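Side-chain contact in transcription antitermination protein NusB (Aquifex aeolicus, PDB 3R2C), which probably takes part in transcription antitermination, binding the boxA sequence of ribosomal RNA operons so that these genes are transcribed: residues K30-V33 / E34-I38. Numbering follows the deposited sequence.
Sequences KEVV and EEKNI. With ACT (acetate ion), chain K.
Val-33 and Ile-38 meet in two ways, through a backbone bond between residues five apart, part of the Schellman motif ending helix 25-36, and through the apolar side-chain contact that usually accompanies it. Ile-38 N donates to Val-33 O at 3.0 Å, lying in the carbonyl plane, while a weak bond from Asn-37 N to Glu-34 O completes the motif. Asn-37, the C-prime residue, takes the positive phi (49°) that turns the chain back. The hydrophobic half follows: Val-33 CG1, swung away from its own backbone N (chi1 161°), reaches 3.9 Å from Ile-38 CB, the two side chains crossing at about a right angle, and Tyr-44 of helix 41-56 packs on both. On another side of the helix, Glu-31 OE1 and Glu-35 OE2 stand 4.6 Å apart, a like-charged pair probably made tolerable by basic partners: Arg-21 forms a salt bridge with Glu-31 OE1, Arg-17 with Glu-35 OE1, and a basic side chain of another protein's chain with Glu-35 OE2. An alanine in place of Glu-35 removes the carboxylate and would probably leave Arg-17 and that basic group without a salt-bridge mate on this residue. Lys-36 runs alongside Val-32, its CD 3.8 Å from Val-32 CG1, before a bend at chi3 (78°) helps carry NZ to a salt bridge with Asp-9 and a hydrogen bond with Thr-10. Lys-30 and Glu-34 also lie side by side, yet it is the methylenes that come near, Lys-30 CG 3.7 Å from Glu-34 OE2. The ammonium lies well apart from that carboxylate, and Lys-30 NZ donates instead to OXT of a bound acetate, probably from the crystallisation liquor, at 2.7 Å.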
# COMPACT_ATOMS: atom_id res chain seq x y z
N LYS A 30 14.22 2.34 0.63
CA LYS A 30 15.10 3.34 1.20
C LYS A 30 14.29 4.56 1.65
O LYS A 30 14.53 5.09 2.73
CB LYS A 30 16.21 3.70 0.19
CG LYS A 30 17.14 4.85 0.58
CD LYS A 30 17.93 5.37 -0.63
CE LYS A 30 19.15 4.50 -0.97
NZ LYS A 30 19.84 4.95 -2.22
N GLU A 31 13.32 5.00 0.84
CA GLU A 31 12.49 6.15 1.23
C GLU A 31 11.72 5.89 2.53
O GLU A 31 11.68 6.74 3.42
CB GLU A 31 11.47 6.48 0.13
CG GLU A 31 12.01 7.23 -1.05
CD GLU A 31 10.92 7.55 -2.07
OE1 GLU A 31 9.72 7.37 -1.77
OE2 GLU A 31 11.27 7.98 -3.19
N VAL A 32 11.10 4.72 2.63
CA VAL A 32 10.29 4.42 3.82
C VAL A 32 11.15 4.30 5.08
O VAL A 32 10.78 4.78 6.14
CB VAL A 32 9.43 3.16 3.62
CG1 VAL A 32 8.72 2.78 4.92
CG2 VAL A 32 8.40 3.40 2.50
N VAL A 33 12.31 3.66 4.95
CA VAL A 33 13.22 3.48 6.07
C VAL A 33 13.65 4.85 6.61
O VAL A 33 13.68 5.08 7.83
CB VAL A 33 14.46 2.64 5.65
CG1 VAL A 33 15.62 2.84 6.62
CG2 VAL A 33 14.09 1.15 5.53
N GLU A 34 13.96 5.78 5.72
CA GLU A 34 14.36 7.12 6.15
C GLU A 34 13.21 7.88 6.80
O GLU A 34 13.41 8.57 7.79
CB GLU A 34 14.93 7.91 4.98
CG GLU A 34 16.18 7.26 4.38
CD GLU A 34 16.86 8.13 3.34
OE1 GLU A 34 16.37 9.25 3.08
OE2 GLU A 34 17.90 7.69 2.79
N GLU A 35 12.00 7.76 6.26
CA GLU A 35 10.85 8.47 6.81
C GLU A 35 10.45 7.95 8.19
O GLU A 35 10.04 8.73 9.04
CB GLU A 35 9.65 8.36 5.88
CG GLU A 35 9.79 9.20 4.62
CD GLU A 35 8.89 8.71 3.51
OE1 GLU A 35 8.03 7.86 3.80
OE2 GLU A 35 9.04 9.17 2.36
N LYS A 36 10.55 6.64 8.39
CA LYS A 36 10.21 6.03 9.67
C LYS A 36 11.42 5.98 10.60
O LYS A 36 11.31 5.50 11.73
CB LYS A 36 9.69 4.60 9.47
CG LYS A 36 8.36 4.51 8.76
CD LYS A 36 7.90 3.06 8.66
CE LYS A 36 7.33 2.58 9.99
NZ LYS A 36 7.18 1.10 10.01
N ASN A 37 12.56 6.44 10.12
CA ASN A 37 13.79 6.39 10.90
C ASN A 37 14.02 4.99 11.48
O ASN A 37 14.24 4.84 12.68
CB ASN A 37 13.76 7.44 12.01
CG ASN A 37 15.15 7.76 12.56
OD1 ASN A 37 16.16 7.54 11.89
ND2 ASN A 37 15.20 8.30 13.77
N ILE A 38 13.96 3.97 10.62
CA ILE A 38 14.29 2.62 11.03
C ILE A 38 15.79 2.58 11.31
O ILE A 38 16.60 3.00 10.48
CB ILE A 38 13.95 1.57 9.94
CG1 ILE A 38 12.49 1.68 9.50
CG2 ILE A 38 14.25 0.16 10.44
CD1 ILE A 38 11.49 1.54 10.62
C ACT K . 18.77 1.64 -3.99
O ACT K . 18.70 1.62 -5.25
OXT ACT K . 18.86 2.77 -3.47
CH3 ACT K . 18.75 0.39 -3.16